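Local structure of T-cell surface glycoprotein CD1A1 antigen (Gallus gallus, 3JVG) at residues I211-L216 against L243-L248. The protein probably presents lipid antigens to T cells, as other CD1 molecules do, through an ectodomain that joins an MHC-I-like part to an immunoglobulin C1-set domain. Numbering follows the deposited sequence.
Sequences IAVTWL and LRSTLL
Trp215 meets Ser245 and Leu247 in the core of the immunoglobulin C1-set beta-sandwich, where strands 212-216 and 243-248, one from each sheet, face each other. Their axes come within 8.0 Å and are nearly parallel in direction, a spacing filled by side chains rather than backbone bonds. Leu247 CB lies over one face of the indole, 3.8 Å from the centroid of the Trp215 five-membered ring and only 4° off its normal, which identifies a CH-pi contact. The CD2 branch of Leu247 reaches back along the Trp215 side chain to its CB, at 3.9 Å. Trp215 CG stands anti to its carbonyl carbon (chi1 -77°), and the indole reaches across to the opposite strand with NE1 near Ser245. The resulting bond from Trp215 NE1 to Ser245 OG is weak: 3.1 Å long, but bent to 125° at the hydrogen. Ser245 OG also makes a weak hydrogen bond with Ser229 O, so two modest interactions serve this buried hydroxyl. Next along the interface, Val213 divides its methyls between two partners: CG1 packs on Ser245 CB at 3.8 Å, whereas CG2 touches Leu243 CD1 at the same distance. That Leu243 methyl also meets Ile211 CG2, at 3.9 Å, and thus sits against both branched residues. Strands 197-206 and 257-262 pack against this layer. Trp215 packs on Leu199 and on Cys201 of strand 197-206, and Val213 on Cys259 of strand 257-262; these two cysteines form the intersheet disulfide, giving the tryptophan-beside-disulfide core characteristic of immunoglobulin domains. Strand 243-248 lies between strands 197-206 and 228-235 in its sheet, while strand 212-216 pairs with 257-262 in the other.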
# COMPACT_ATOMS: atom_id res chain seq x y z
N ILE A 211 -9.73 5.28 11.19
CA ILE A 211 -11.17 5.29 11.43
C ILE A 211 -11.42 4.36 12.58
O ILE A 211 -10.55 3.55 12.89
CB ILE A 211 -12.00 4.84 10.14
CG1 ILE A 211 -13.46 5.28 10.28
CG2 ILE A 211 -11.91 3.34 9.88
CD1 ILE A 211 -14.25 5.11 9.01
N ALA A 212 -12.56 4.50 13.23
CA ALA A 212 -12.94 3.59 14.31
C ALA A 212 -14.40 3.21 14.08
O ALA A 212 -15.30 4.05 14.10
CB ALA A 212 -12.74 4.27 15.71
N VAL A 213 -14.61 1.93 13.81
CA VAL A 213 -15.94 1.38 13.57
C VAL A 213 -16.17 0.39 14.72
O VAL A 213 -15.38 -0.53 14.90
CB VAL A 213 -15.97 0.64 12.21
CG1 VAL A 213 -17.29 -0.13 12.00
CG2 VAL A 213 -15.71 1.66 11.04
N THR A 214 -17.22 0.62 15.53
CA THR A 214 -17.53 -0.24 16.69
C THR A 214 -19.02 -0.54 16.69
O THR A 214 -19.79 0.19 16.11
CB THR A 214 -17.18 0.40 18.07
OG1 THR A 214 -17.89 1.64 18.23
CG2 THR A 214 -15.65 0.69 18.19
N TRP A 215 -19.40 -1.62 17.37
CA TRP A 215 -20.79 -2.01 17.47
C TRP A 215 -21.30 -1.59 18.83
O TRP A 215 -20.58 -1.68 19.82
CB TRP A 215 -20.94 -3.52 17.27
CG TRP A 215 -20.83 -3.96 15.83
CD1 TRP A 215 -19.73 -4.45 15.21
CD2 TRP A 215 -21.86 -3.92 14.84
NE1 TRP A 215 -20.00 -4.74 13.90
CE2 TRP A 215 -21.31 -4.44 13.65
CE3 TRP A 215 -23.21 -3.55 14.87
CZ2 TRP A 215 -22.03 -4.54 12.48
CZ3 TRP A 215 -23.95 -3.67 13.70
CH2 TRP A 215 -23.34 -4.15 12.52
N LEU A 216 -22.54 -1.12 18.87
CA LEU A 216 -23.21 -0.81 20.11
C LEU A 216 -24.38 -1.72 20.28
O LEU A 216 -25.12 -1.98 19.33
CB LEU A 216 -23.72 0.63 20.16
CG LEU A 216 -22.79 1.78 19.76
CD1 LEU A 216 -23.52 3.12 19.96
CD2 LEU A 216 -21.48 1.72 20.54
N LEU A 243 -14.08 -0.28 4.74
CA LEU A 243 -13.92 -1.19 5.88
C LEU A 243 -15.21 -1.99 6.02
O LEU A 243 -16.28 -1.44 5.80
CB LEU A 243 -13.75 -0.41 7.20
CG LEU A 243 -12.62 -0.81 8.17
CD1 LEU A 243 -12.85 -0.39 9.62
CD2 LEU A 243 -12.24 -2.29 8.12
N ARG A 244 -15.11 -3.27 6.42
CA ARG A 244 -16.28 -3.99 6.89
C ARG A 244 -16.05 -4.55 8.29
O ARG A 244 -14.97 -5.03 8.58
CB ARG A 244 -16.69 -5.14 5.93
CG ARG A 244 -16.87 -4.71 4.44
CD ARG A 244 -17.71 -5.66 3.59
NE ARG A 244 -17.06 -6.93 3.25
CZ ARG A 244 -16.11 -7.08 2.31
NH1 ARG A 244 -15.67 -6.02 1.63
NH2 ARG A 244 -15.60 -8.30 2.08
N SER A 245 -17.06 -4.48 9.13
CA SER A 245 -16.99 -5.02 10.48
C SER A 245 -18.23 -5.86 10.69
O SER A 245 -19.32 -5.48 10.21
CB SER A 245 -16.94 -3.85 11.52
OG SER A 245 -17.13 -4.31 12.85
N THR A 246 -18.10 -6.99 11.38
CA THR A 246 -19.21 -7.87 11.59
C THR A 246 -19.38 -8.31 13.05
O THR A 246 -18.40 -8.32 13.83
CB THR A 246 -19.19 -9.13 10.67
OG1 THR A 246 -18.13 -10.02 11.08
CG2 THR A 246 -19.04 -8.77 9.22
N LEU A 247 -20.63 -8.69 13.37
CA LEU A 247 -21.05 -9.09 14.69
C LEU A 247 -22.06 -10.21 14.59
O LEU A 247 -23.15 -10.05 14.04
CB LEU A 247 -21.69 -7.93 15.46
CG LEU A 247 -22.04 -8.25 16.90
CD1 LEU A 247 -20.88 -8.83 17.68
CD2 LEU A 247 -22.63 -7.02 17.60
N LEU A 248 -21.66 -11.35 15.13
CA LEU A 248 -22.52 -12.51 15.22
C LEU A 248 -23.45 -12.25 16.41
O LEU A 248 -23.00 -11.98 17.53
CB LEU A 248 -21.64 -13.74 15.42
CG LEU A 248 -22.07 -15.14 14.94
CD1 LEU A 248 -22.55 -15.16 13.49
CD2 LEU A 248 -20.88 -16.09 15.15